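Local coordinates for protein post-proline cleaving enzyme (Rickettsia typhi, PDB 4HVT) that probably cleaves short peptides on the carboxyl side of proline, as a serine peptidase of the prolyl oligopeptidase family, at residues 218-223 with 231-236; 570-575 with 586-591; 483-488 with 564-569. One frame throughout, in Å; residues are numbered along the deposited sequence.

Contact 1: 218-223 with 231-236; sequences LYIWKR and KKLFEV
Leu-218 O takes up two N-H groups of strand 231-235, and this marks a classic beta bulge. Leu-233 N donates to Leu-218 O at 2.8 Å in a nearly straight bond (165° at the hydrogen). Phe-234 N also turns to Leu-218 O, but at 3.4 Å that bond is weak. In return Leu-218 N donates to Phe-234 O at 2.9 Å. Past the bulge, Ile-220 and Lys-231 form an antiparallel hydrogen-bonded pair. Ile-220 N reaches Lys-231 O at 3.0 Å, and Lys-231 N reaches Ile-220 O at 3.1 Å. Between these bonds, Tyr-219 and Lys-232 are a non-hydrogen-bonded pair. Tyr-219 finds its backbone partner on the other flank, at Phe-200.

The side chains of Tyr-219 and Lys-232 meet on one face of the sheet. Lys-232 CB lies over the tyrosine ring, 4.1 Å from the Tyr-219 ring centroid, in a CH-pi contact. With CG anti to the backbone N (chi1 -177°), the lysine chain runs past the ring to bring CE beside Tyr-219 OH. A bend at chi3 then turns the amine to its acids. Lys-232 NZ forms a salt bridge to Glu-235 OE1 at 3.1 Å, coming from above the carboxylate plane. It makes a second salt bridge with Glu-208, and Tyr-219 OH hydrogen-bonds to that same carboxylate.

On the other face Ile-220 CB rests on Leu-233 CD1 at 3.7 Å, while Leu-218 and Phe-234 pack on Val-243 of strand 242-247. The contact thus joins the two last strands of a four-stranded propeller blade. Two carboxylates beside one amine should keep Lys-232 positively charged, and Glu-208 links its charge to the phenol of Tyr-219.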
ATOM      1  N   LEU A 218     -19.927  -4.529 -13.092  1.00  9.90           N
ATOM      2  CA  LEU A 218     -20.373  -5.192 -11.885  1.00  9.74           C
ATOM      3  C   LEU A 218     -21.470  -6.130 -12.251  1.00 10.08           C
ATOM      4  O   LEU A 218     -22.347  -5.765 -13.063  1.00 10.24           O
ATOM      5  CB  LEU A 218     -20.929  -4.147 -10.903  1.00  9.77           C
ATOM      6  CG  LEU A 218     -19.904  -3.150 -10.311  1.00  9.66           C
ATOM      7  CD1 LEU A 218     -20.579  -2.100  -9.411  1.00  9.74           C
ATOM      8  CD2 LEU A 218     -18.820  -3.894  -9.554  1.00  9.81           C
ATOM      9  N   TYR A 219     -21.407  -7.318 -11.690  1.00  9.98           N
ATOM     10  CA  TYR A 219     -22.399  -8.388 -11.834  1.00 10.29           C
ATOM     11  C   TYR A 219     -22.949  -8.792 -10.464  1.00 10.47           C
ATOM     12  O   TYR A 219     -22.230  -8.789  -9.425  1.00  9.95           O
ATOM     13  CB  TYR A 219     -21.780  -9.617 -12.465  1.00 10.67           C
ATOM     14  CG  TYR A 219     -21.542  -9.550 -13.972  1.00 10.84           C
ATOM     15  CD1 TYR A 219     -20.422  -8.873 -14.543  1.00 10.80           C
ATOM     16  CD2 TYR A 219     -22.411 -10.155 -14.840  1.00 11.47           C
ATOM     17  CE1 TYR A 219     -20.225  -8.839 -15.895  1.00 11.20           C
ATOM     18  CE2 TYR A 219     -22.210 -10.114 -16.243  1.00 11.87           C
ATOM     19  CZ  TYR A 219     -21.144  -9.473 -16.768  1.00 11.86           C
ATOM     20  OH  TYR A 219     -21.004  -9.482 -18.167  1.00 12.85           O
ATOM     21  N   ILE A 220     -24.231  -9.156 -10.471  1.00 10.96           N
ATOM     22  CA  ILE A 220     -24.875  -9.769  -9.304  1.00 11.40           C
ATOM     23  C   ILE A 220     -25.108 -11.254  -9.632  1.00 11.44           C
ATOM     24  O   ILE A 220     -25.534 -11.615 -10.744  1.00 11.68           O
ATOM     25  CB  ILE A 220     -26.171  -8.997  -8.908  1.00 12.10           C
ATOM     26  CG1 ILE A 220     -26.769  -9.488  -7.614  1.00 12.91           C
ATOM     27  CG2 ILE A 220     -27.186  -9.047 -10.017  1.00 12.83           C
ATOM     28  CD1 ILE A 220     -27.834  -8.533  -7.026  1.00 13.02           C
ATOM     29  N   TRP A 221     -24.863 -12.126  -8.652  1.00 11.29           N
ATOM     30  CA  TRP A 221     -24.816 -13.565  -8.894  1.00 11.88           C
ATOM     31  C   TRP A 221     -25.483 -14.301  -7.750  1.00 12.43           C
ATOM     32  O   TRP A 221     -25.140 -14.077  -6.552  1.00 12.18           O
ATOM     33  CB  TRP A 221     -23.368 -14.008  -9.075  1.00 11.71           C
ATOM     34  CG  TRP A 221     -23.177 -15.397  -9.622  1.00 12.03           C
ATOM     35  CD1 TRP A 221     -24.058 -16.132 -10.371  1.00 12.61           C
ATOM     36  CD2 TRP A 221     -21.971 -16.167  -9.546  1.00 11.90           C
ATOM     37  NE1 TRP A 221     -23.512 -17.343 -10.673  1.00 12.97           N
ATOM     38  CE2 TRP A 221     -22.226 -17.391 -10.177  1.00 12.56           C
ATOM     39  CE3 TRP A 221     -20.725 -15.949  -8.972  1.00 11.52           C
ATOM     40  CZ2 TRP A 221     -21.249 -18.391 -10.309  1.00 12.88           C
ATOM     41  CZ3 TRP A 221     -19.768 -16.977  -9.044  1.00 11.82           C
ATOM     42  CH2 TRP A 221     -20.056 -18.177  -9.710  1.00 12.49           C
ATOM     43  N   LYS A 222     -26.421 -15.174  -8.108  1.00 13.50           N
ATOM     44  CA  LYS A 222     -27.258 -15.963  -7.215  1.00 14.53           C
ATOM     45  C   LYS A 222     -26.733 -17.368  -7.066  1.00 14.49           C
ATOM     46  O   LYS A 222     -26.264 -18.012  -8.026  1.00 14.66           O
ATOM     47  CB  LYS A 222     -28.711 -16.031  -7.760  1.00 16.29           C
ATOM     48  CG  LYS A 222     -29.436 -14.701  -7.868  1.00 17.62           C
ATOM     49  CD  LYS A 222     -30.734 -14.842  -8.698  1.00 20.10           C
ATOM     50  CE  LYS A 222     -31.765 -15.753  -8.093  1.00 23.11           C
ATOM     51  NZ  LYS A 222     -32.170 -15.125  -6.820  1.00 25.03           N
ATOM     52  N   ARG A 223     -26.817 -17.848  -5.846  1.00 14.52           N
ATOM     53  CA  ARG A 223     -26.437 -19.201  -5.513  1.00 15.09           C
ATOM     54  C   ARG A 223     -27.196 -20.194  -6.362  1.00 16.08           C
ATOM     55  O   ARG A 223     -28.407 -20.033  -6.618  1.00 16.34           O
ATOM     56  CB  ARG A 223     -26.616 -19.494  -4.006  1.00 14.99           C
ATOM     57  CG  ARG A 223     -26.065 -20.828  -3.590  1.00 15.36           C
ATOM     58  CD  ARG A 223     -26.166 -21.087  -2.081  1.00 15.56           C
ATOM     59  NE  ARG A 223     -25.523 -20.086  -1.250  1.00 14.59           N
ATOM     60  CZ  ARG A 223     -24.216 -19.988  -1.048  1.00 14.05           C
ATOM     61  NH1 ARG A 223     -23.373 -20.856  -1.602  1.00 14.22           N
ATOM     62  NH2 ARG A 223     -23.760 -19.022  -0.289  1.00 13.66           N
ATOM     63  N   LYS A 231     -26.217 -11.452 -13.748  1.00 16.37           N
ATOM     64  CA  LYS A 231     -26.746 -10.272 -14.346  1.00 16.93           C
ATOM     65  C   LYS A 231     -25.814  -9.094 -14.202  1.00 14.87           C
ATOM     66  O   LYS A 231     -25.481  -8.678 -13.121  1.00 13.42           O
ATOM     67  CB  LYS A 231     -28.131  -9.964 -13.742  1.00 19.08           C
ATOM     68  CG  LYS A 231     -29.166 -11.060 -13.962  1.00 22.94           C
ATOM     69  CD  LYS A 231     -29.829 -10.996 -15.337  1.00 26.68           C
ATOM     70  CE  LYS A 231     -30.957 -12.039 -15.528  1.00 31.01           C
ATOM     71  NZ  LYS A 231     -31.943 -12.094 -14.412  1.00 32.97           N
ATOM     72  N   LYS A 232     -25.448  -8.507 -15.325  1.00 14.40           N
ATOM     73  CA  LYS A 232     -24.668  -7.274 -15.329  1.00 14.37           C
ATOM     74  C   LYS A 232     -25.519  -6.129 -14.785  1.00 14.63           C
ATOM     75  O   LYS A 232     -26.634  -5.887 -15.291  1.00 15.52           O
ATOM     76  CB  LYS A 232     -24.161  -6.919 -16.732  1.00 15.01           C
ATOM     77  CG  LYS A 232     -23.290  -5.666 -16.674  1.00 15.25           C
ATOM     78  CD  LYS A 232     -22.615  -5.336 -17.978  1.00 16.58           C
ATOM     79  CE  LYS A 232     -21.473  -6.195 -18.262  1.00 17.05           C
ATOM     80  NZ  LYS A 232     -20.812  -5.637 -19.508  1.00 16.91           N
ATOM     81  N   LEU A 233     -25.006  -5.408 -13.796  1.00 14.15           N
ATOM     82  CA  LEU A 233     -25.728  -4.261 -13.241  1.00 14.88           C
ATOM     83  C   LEU A 233     -25.173  -2.911 -13.607  1.00 14.43           C
ATOM     84  O   LEU A 233     -25.902  -1.884 -13.495  1.00 14.06           O
ATOM     85  CB  LEU A 233     -25.748  -4.331 -11.724  1.00 16.18           C
ATOM     86  CG  LEU A 233     -26.493  -5.521 -11.136  1.00 17.56           C
ATOM     87  CD1 LEU A 233     -26.573  -5.344  -9.647  1.00 17.94           C
ATOM     88  CD2 LEU A 233     -27.895  -5.720 -11.734  1.00 18.42           C
ATOM     89  N   PHE A 234     -23.895  -2.849 -13.986  1.00 13.77           N
ATOM     90  CA  PHE A 234     -23.260  -1.551 -14.133  1.00 14.79           C
ATOM     91  C   PHE A 234     -22.024  -1.734 -14.989  1.00 14.56           C
ATOM     92  O   PHE A 234     -21.388  -2.767 -14.887  1.00 13.29           O
ATOM     93  CB  PHE A 234     -22.901  -0.915 -12.783  1.00 16.32           C
ATOM     94  CG  PHE A 234     -22.624   0.550 -12.904  1.00 19.13           C
ATOM     95  CD1 PHE A 234     -23.643   1.429 -13.295  1.00 23.02           C
ATOM     96  CD2 PHE A 234     -21.321   1.041 -12.783  1.00 21.17           C
ATOM     97  CE1 PHE A 234     -23.383   2.807 -13.501  1.00 24.95           C
ATOM     98  CE2 PHE A 234     -21.050   2.374 -12.971  1.00 21.73           C
ATOM     99  CZ  PHE A 234     -22.067   3.268 -13.326  1.00 24.87           C
ATOM    100  N   GLU A 235     -21.754  -0.747 -15.860  1.00 15.03           N
ATOM    101  CA  GLU A 235     -20.539  -0.748 -16.672  1.00 15.94           C
ATOM    102  C   GLU A 235     -20.007   0.656 -16.789  1.00 15.11           C
ATOM    103  O   GLU A 235     -20.788   1.622 -16.905  1.00 16.72           O
ATOM    104  CB  GLU A 235     -20.781  -1.343 -18.057  1.00 18.39           C
ATOM    105  CG  GLU A 235     -19.535  -1.418 -18.911  1.00 21.78           C
ATOM    106  CD  GLU A 235     -19.838  -1.825 -20.363  1.00 25.80           C
ATOM    107  OE1 GLU A 235     -20.630  -2.758 -20.567  1.00 28.04           O
ATOM    108  OE2 GLU A 235     -19.272  -1.204 -21.282  1.00 30.86           O
ATOM    109  N   VAL A 236     -18.691   0.826 -16.664  1.00 13.20           N
ATOM    110  CA  VAL A 236     -18.109   2.153 -16.905  1.00 12.79           C
ATOM    111  C   VAL A 236     -17.448   2.247 -18.285  1.00 12.84           C
ATOM    112  O   VAL A 236     -17.007   1.240 -18.870  1.00 12.41           O
ATOM    113  CB  VAL A 236     -17.057   2.533 -15.820  1.00 12.22           C
ATOM    114  CG1 VAL A 236     -17.674   2.639 -14.432  1.00 12.32           C
ATOM    115  CG2 VAL A 236     -15.907   1.565 -15.824  1.00 12.01           C
TER

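Contact 2: 570-575 with 586-591; sequences LLVSVA and VACEVP
Val-572 and Val-586 carry the apolar part of this contact. Val-572 CG2 meets Val-586 CG1 at 3.8 Å, and the two valines lie alongside each other, pointing opposite ways. The same methyl lies 4.1 Å from CB of Cys-588. CG1 of Val-572 lies anti to the carbonyl carbon (chi1 -62°), which leaves CG2 between the backbone N and the carbonyl carbon, facing the strand. Ile-562 of strand 560-565 packs against both valines and completes the apolar cluster.

Two further contacts bring a polar or sulfur atom against carbon. Val-572 CG2 comes within 3.5 Å of Ala-587 O, a methyl resting on a strand carbonyl. At the next helix residue, Ser-573 CB lies 4.2 Å from Cys-588 SG. With SG anti to the backbone N (chi1 -175°), the sulfur reaches along to it.

No hydrogen bond joins helix and strand. The hydroxyl of Ser-573 serves the helix itself, with Gly-569 O as its partner. Ala-587 points its methyl away from the helix, to Leu-698 and Phe-702 of helix 688-706 on the other side of the sheet.

The axes of helix segment 570-575 and strand segment 586-589 come within 7.7 Å, with N-to-C directions 141° apart, so they run roughly antiparallel. Strand 560-565, helix 567-578 and strand 585-589 form a beta-alpha-beta crossover, with helices packed on both faces of the sheet, as in the alpha/beta-hydrolase fold.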
ATOM      1  N   LEU A 570      10.786   5.817  -9.708  1.00 11.95           N
ATOM      2  CA  LEU A 570      11.014   7.059 -10.503  1.00 12.27           C
ATOM      3  C   LEU A 570      11.852   8.093  -9.777  1.00 12.47           C
ATOM      4  O   LEU A 570      12.840   8.610 -10.298  1.00 13.25           O
ATOM      5  CB  LEU A 570       9.672   7.668 -10.972  1.00 12.04           C
ATOM      6  CG  LEU A 570       9.707   8.968 -11.715  1.00 12.40           C
ATOM      7  CD1 LEU A 570      10.544   8.843 -12.982  1.00 12.91           C
ATOM      8  CD2 LEU A 570       8.319   9.533 -11.993  1.00 12.12           C
ATOM      9  N   LEU A 571      11.474   8.351  -8.526  1.00 12.06           N
ATOM     10  CA  LEU A 571      12.171   9.280  -7.672  1.00 12.04           C
ATOM     11  C   LEU A 571      13.683   9.004  -7.705  1.00 12.45           C
ATOM     12  O   LEU A 571      14.460   9.882  -7.960  1.00 13.21           O
ATOM     13  CB  LEU A 571      11.655   9.201  -6.264  1.00 11.57           C
ATOM     14  CG  LEU A 571      12.499   9.942  -5.202  1.00 11.88           C
ATOM     15  CD1 LEU A 571      12.520  11.433  -5.474  1.00 12.26           C
ATOM     16  CD2 LEU A 571      11.966   9.637  -3.819  1.00 11.60           C
ATOM     17  N   VAL A 572      14.071   7.767  -7.442  1.00 12.36           N
ATOM     18  CA  VAL A 572      15.482   7.485  -7.240  1.00 12.79           C
ATOM     19  C   VAL A 572      16.260   7.362  -8.559  1.00 13.11           C
ATOM     20  O   VAL A 572      17.432   7.633  -8.580  1.00 13.57           O
ATOM     21  CB  VAL A 572      15.770   6.277  -6.309  1.00 12.76           C
ATOM     22  CG1 VAL A 572      15.251   6.488  -4.910  1.00 12.34           C
ATOM     23  CG2 VAL A 572      15.358   4.955  -6.914  1.00 12.66           C
ATOM     24  N   SER A 573      15.602   6.968  -9.646  1.00 12.94           N
ATOM     25  CA  SER A 573      16.208   7.007 -10.946  1.00 13.48           C
ATOM     26  C   SER A 573      16.362   8.425 -11.480  1.00 14.13           C
ATOM     27  O   SER A 573      17.343   8.697 -12.181  1.00 14.90           O
ATOM     28  CB  SER A 573      15.496   6.108 -11.921  1.00 13.35           C
ATOM     29  OG  SER A 573      14.133   6.465 -12.114  1.00 12.65           O
ATOM     30  N   VAL A 574      15.404   9.320 -11.204  1.00 14.04           N
ATOM     31  CA  VAL A 574      15.611  10.747 -11.425  1.00 14.37           C
ATOM     32  C   VAL A 574      16.778  11.299 -10.574  1.00 15.03           C
ATOM     33  O   VAL A 574      17.635  12.032 -11.086  1.00 15.67           O
ATOM     34  CB  VAL A 574      14.368  11.576 -11.164  1.00 14.01           C
ATOM     35  CG1 VAL A 574      14.734  13.054 -11.216  1.00 14.45           C
ATOM     36  CG2 VAL A 574      13.268  11.205 -12.142  1.00 13.87           C
ATOM     37  N   ALA A 575      16.803  10.965  -9.293  1.00 14.84           N
ATOM     38  CA  ALA A 575      17.808  11.486  -8.388  1.00 15.80           C
ATOM     39  C   ALA A 575      19.201  11.149  -8.915  1.00 16.64           C
ATOM     40  O   ALA A 575      20.119  11.978  -8.933  1.00 17.04           O
ATOM     41  CB  ALA A 575      17.618  10.949  -6.976  1.00 15.50           C
ATOM     42  N   VAL A 586      22.196   3.113  -5.159  1.00 16.16           N
ATOM     43  CA  VAL A 586      20.783   3.255  -5.450  1.00 15.47           C
ATOM     44  C   VAL A 586      20.097   1.881  -5.558  1.00 15.25           C
ATOM     45  O   VAL A 586      20.627   0.964  -6.168  1.00 15.78           O
ATOM     46  CB  VAL A 586      20.575   3.976  -6.779  1.00 15.46           C
ATOM     47  CG1 VAL A 586      19.100   4.229  -7.023  1.00 14.74           C
ATOM     48  CG2 VAL A 586      21.301   5.320  -6.861  1.00 15.81           C
ATOM     49  N   ALA A 587      18.897   1.759  -4.996  1.00 14.72           N
ATOM     50  CA  ALA A 587      18.004   0.624  -5.280  1.00 14.29           C
ATOM     51  C   ALA A 587      16.694   1.167  -5.868  1.00 13.75           C
ATOM     52  O   ALA A 587      16.020   1.966  -5.257  1.00 13.21           O
ATOM     53  CB  ALA A 587      17.783  -0.221  -4.043  1.00 14.26           C
ATOM     54  N   CYS A 588      16.459   0.806  -7.131  1.00 13.76           N
ATOM     55  CA  CYS A 588      15.339   1.210  -7.942  1.00 13.63           C
ATOM     56  C   CYS A 588      14.435  -0.009  -8.060  1.00 13.74           C
ATOM     57  O   CYS A 588      14.684  -0.927  -8.863  1.00 14.08           O
ATOM     58  CB  CYS A 588      15.898   1.624  -9.268  1.00 13.82           C
ATOM     59  SG  CYS A 588      14.672   2.292 -10.400  1.00 13.11           S
ATOM     60  N   GLU A 589      13.399  -0.042  -7.234  1.00 13.53           N
ATOM     61  CA  GLU A 589      12.640  -1.265  -7.053  1.00 13.88           C
ATOM     62  C   GLU A 589      11.293  -1.184  -7.768  1.00 13.13           C
ATOM     63  O   GLU A 589      10.592  -0.168  -7.620  1.00 12.74           O
ATOM     64  CB  GLU A 589      12.381  -1.493  -5.574  1.00 14.73           C
ATOM     65  CG  GLU A 589      13.622  -1.447  -4.731  1.00 16.56           C
ATOM     66  CD  GLU A 589      13.319  -1.683  -3.278  1.00 17.15           C
ATOM     67  OE1 GLU A 589      12.965  -2.836  -2.904  1.00 17.53           O
ATOM     68  OE2 GLU A 589      13.434  -0.690  -2.504  1.00 20.77           O
ATOM     69  N   VAL A 590      10.938  -2.247  -8.511  1.00 12.87           N
ATOM     70  CA  VAL A 590       9.679  -2.384  -9.280  1.00 12.88           C
ATOM     71  C   VAL A 590       9.218  -1.031  -9.800  1.00 11.98           C
ATOM     72  O   VAL A 590       8.135  -0.580  -9.488  1.00 11.93           O
ATOM     73  CB  VAL A 590       8.588  -3.156  -8.552  1.00 13.11           C
ATOM     74  CG1 VAL A 590       9.006  -4.605  -8.360  1.00 13.68           C
ATOM     75  CG2 VAL A 590       8.278  -2.534  -7.207  1.00 12.94           C
ATOM     76  N   PRO A 591      10.081  -0.375 -10.606  1.00 12.14           N
ATOM     77  CA  PRO A 591       9.865   1.026 -10.860  1.00 11.80           C
ATOM     78  C   PRO A 591       8.866   1.292 -11.962  1.00 11.49           C
ATOM     79  O   PRO A 591       8.613   0.439 -12.793  1.00 11.40           O
ATOM     80  CB  PRO A 591      11.215   1.519 -11.390  1.00 12.40           C
ATOM     81  CG  PRO A 591      11.826   0.311 -12.029  1.00 12.97           C
ATOM     82  CD  PRO A 591      11.369  -0.836 -11.171  1.00 12.72           C
TER

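Contact 3: 483-488 with 564-569; sequences EAYGGF and GGSNGG
The contact lies at the Gly-x-Ser-x-Gly turn between strand 560-565 and helix 567-578, which fits the nucleophile elbow of alpha/beta hydrolases. Asn-567 and Tyr-485 meet across it. Tyr-485 CG is anti to the backbone N (chi1 -176°), which carries the ring over Asn-567: Asn-567 CB is 3.6 Å from Tyr-485 CZ, and ND2 lies over the same ring face. Asn-567 ND2 donates a weak hydrogen bond to Gly-486 O at 3.2 Å, while Tyr-611 and Arg-535 hold OD1. Together they fix the rotation of the amide. Gly-487 lies so near ND2 that a CB there would clash.

Two waters bridge the segments. One donates to Ala-484 O at 2.8 Å and accepts from Gly-565 N. The other accepts from Asn-567 N at 2.9 Å and also bonds Tyr-485 OH and Ser-566 OG, each at 2.6 Å. Ser-566 has a strained backbone (phi 65°, psi -122°), and its OG also hydrogen-bonds to His-682, consistent with a Ser-His-Asp triad completed by Asp-649. The second water lies where Asn-567 N-H and Tyr-485 OH converge beside Ser-566 OG, a site consistent with the oxyanion hole of prolyl oligopeptidases.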
ATOM      1  N   GLU A 483      15.268   6.996   2.221  1.00 14.69           N
ATOM      2  CA  GLU A 483      14.080   6.540   1.475  1.00 14.71           C
ATOM      3  C   GLU A 483      13.038   7.643   1.400  1.00 13.22           C
ATOM      4  O   GLU A 483      12.971   8.530   2.278  1.00 12.62           O
ATOM      5  CB  GLU A 483      13.503   5.324   2.189  1.00 16.44           C
ATOM      6  CG  GLU A 483      14.487   4.156   2.248  1.00 19.70           C
ATOM      7  CD  GLU A 483      13.830   2.862   2.709  1.00 22.15           C
ATOM      8  OE1 GLU A 483      12.820   2.445   2.106  1.00 25.17           O
ATOM      9  OE2 GLU A 483      14.335   2.262   3.663  1.00 25.61           O
ATOM     10  N   ALA A 484      12.233   7.609   0.313  1.00 12.56           N
ATOM     11  CA  ALA A 484      11.074   8.444   0.177  1.00 12.03           C
ATOM     12  C   ALA A 484      10.214   7.830  -0.909  1.00 11.98           C
ATOM     13  O   ALA A 484      10.609   6.857  -1.532  1.00 12.20           O
ATOM     14  CB  ALA A 484      11.405   9.882  -0.169  1.00 12.39           C
ATOM     15  N   TYR A 485       9.016   8.353  -1.039  1.00 11.65           N
ATOM     16  CA  TYR A 485       8.011   7.882  -1.992  1.00 11.62           C
ATOM     17  C   TYR A 485       7.604   9.114  -2.799  1.00 11.54           C
ATOM     18  O   TYR A 485       8.016   9.256  -3.964  1.00 11.78           O
ATOM     19  CB  TYR A 485       6.805   7.216  -1.309  1.00 11.31           C
ATOM     20  CG  TYR A 485       5.791   6.617  -2.307  1.00 11.89           C
ATOM     21  CD1 TYR A 485       6.096   5.471  -3.056  1.00 11.92           C
ATOM     22  CD2 TYR A 485       4.577   7.219  -2.491  1.00 11.87           C
ATOM     23  CE1 TYR A 485       5.199   4.919  -3.955  1.00 12.33           C
ATOM     24  CE2 TYR A 485       3.652   6.675  -3.364  1.00 12.32           C
ATOM     25  CZ  TYR A 485       3.963   5.522  -4.072  1.00 12.44           C
ATOM     26  OH  TYR A 485       2.959   5.087  -4.937  1.00 14.50           O
ATOM     27  N   GLY A 486       6.798  10.018  -2.213  1.00 11.13           N
ATOM     28  CA  GLY A 486       6.491  11.290  -2.861  1.00 11.22           C
ATOM     29  C   GLY A 486       5.540  11.255  -4.051  1.00 10.93           C
ATOM     30  O   GLY A 486       5.832  11.737  -5.163  1.00 11.05           O
ATOM     31  N   GLY A 487       4.366  10.706  -3.827  1.00 10.21           N
ATOM     32  CA  GLY A 487       3.331  10.673  -4.867  1.00 10.10           C
ATOM     33  C   GLY A 487       1.990  10.297  -4.284  1.00  9.67           C
ATOM     34  O   GLY A 487       1.912   9.735  -3.209  1.00  9.89           O
ATOM     35  N   PHE A 488       0.941  10.596  -5.048  1.00  9.56           N
ATOM     36  CA  PHE A 488      -0.390  10.019  -4.840  1.00  9.44           C
ATOM     37  C   PHE A 488      -0.996  10.405  -3.507  1.00  9.28           C
ATOM     38  O   PHE A 488      -1.937   9.740  -3.062  1.00  9.07           O
ATOM     39  CB  PHE A 488      -0.407   8.501  -5.102  1.00  9.30           C
ATOM     40  CG  PHE A 488      -0.002   8.130  -6.524  1.00  9.32           C
ATOM     41  CD1 PHE A 488      -0.865   8.296  -7.569  1.00  9.52           C
ATOM     42  CD2 PHE A 488       1.280   7.688  -6.820  1.00  9.79           C
ATOM     43  CE1 PHE A 488      -0.525   7.955  -8.840  1.00  9.41           C
ATOM     44  CE2 PHE A 488       1.635   7.387  -8.095  1.00  9.91           C
ATOM     45  CZ  PHE A 488       0.717   7.504  -9.118  1.00  9.84           C
ATOM     46  N   GLY A 564      13.942   3.435  -3.302  1.00 13.51           N
ATOM     47  CA  GLY A 564      12.535   3.750  -3.611  1.00 12.74           C
ATOM     48  C   GLY A 564      11.926   2.721  -4.561  1.00 12.46           C
ATOM     49  O   GLY A 564      12.612   2.080  -5.351  1.00 12.30           O
ATOM     50  N   GLY A 565      10.633   2.493  -4.411  1.00 12.19           N
ATOM     51  CA  GLY A 565       9.899   1.467  -5.146  1.00 12.05           C
ATOM     52  C   GLY A 565       8.693   2.096  -5.833  1.00 12.16           C
ATOM     53  O   GLY A 565       8.089   2.970  -5.302  1.00 11.67           O
ATOM     54  N   SER A 566       8.313   1.562  -6.973  1.00 12.90           N
ATOM     55  CA  SER A 566       7.092   1.959  -7.668  1.00 13.53           C
ATOM     56  C   SER A 566       7.278   3.423  -8.103  1.00 12.64           C
ATOM     57  O   SER A 566       8.244   3.759  -8.738  1.00 13.44           O
ATOM     58  CB  SER A 566       5.879   1.710  -6.745  1.00 14.90           C
ATOM     59  OG  SER A 566       4.650   1.773  -7.411  1.00 18.24           O
ATOM     60  N   ASN A 567       6.391   4.330  -7.679  1.00 11.79           N
ATOM     61  CA  ASN A 567       6.657   5.743  -7.795  1.00 11.33           C
ATOM     62  C   ASN A 567       7.982   6.214  -7.235  1.00 11.35           C
ATOM     63  O   ASN A 567       8.613   7.147  -7.787  1.00 11.48           O
ATOM     64  CB  ASN A 567       5.506   6.537  -7.130  1.00 11.13           C
ATOM     65  CG  ASN A 567       5.654   8.043  -7.320  1.00 11.11           C
ATOM     66  OD1 ASN A 567       5.518   8.551  -8.407  1.00 11.28           O
ATOM     67  ND2 ASN A 567       5.996   8.755  -6.242  1.00 11.26           N
ATOM     68  N   GLY A 568       8.396   5.580  -6.146  1.00 10.98           N
ATOM     69  CA  GLY A 568       9.686   5.852  -5.509  1.00 11.33           C
ATOM     70  C   GLY A 568      10.831   5.363  -6.378  1.00 11.82           C
ATOM     71  O   GLY A 568      11.945   5.829  -6.242  1.00 12.22           O
ATOM     72  N   GLY A 569      10.559   4.405  -7.265  1.00 11.82           N
ATOM     73  CA  GLY A 569      11.512   3.978  -8.265  1.00 12.32           C
ATOM     74  C   GLY A 569      11.805   5.041  -9.298  1.00 12.54           C
ATOM     75  O   GLY A 569      12.948   5.190  -9.680  1.00 12.98           O
TER
HETATM   76  O   HOH W   1       9.550   4.372  -2.347  1.00 12.00           O
HETATM   77  O   HOH W   2       3.545   4.145  -7.303  1.00 27.53           O

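In the fold
From the N terminus, contact 1 comes first. It closes a short hairpin loop in a blade of the beta-propeller. Contact 3 closes next, across 75 intervening residues, and brings the loop after strand 480-483 to the turn ahead of helix 567-578. Contact 2 then closes a short connection from that helix to strand 585-589. The three follow in series, and none crosses another. Contacts 2 and 3 lie in the alpha/beta-hydrolase domain, with centres 8 Å apart. They share helix 567-578 and join neighbouring strands 560-565 and 585-589 of its sheet, where Glu-589 N and O pair with Gly-564 O and Ser-566 N. Contact 1 stands apart, its centre about 36 Å from that of contact 3.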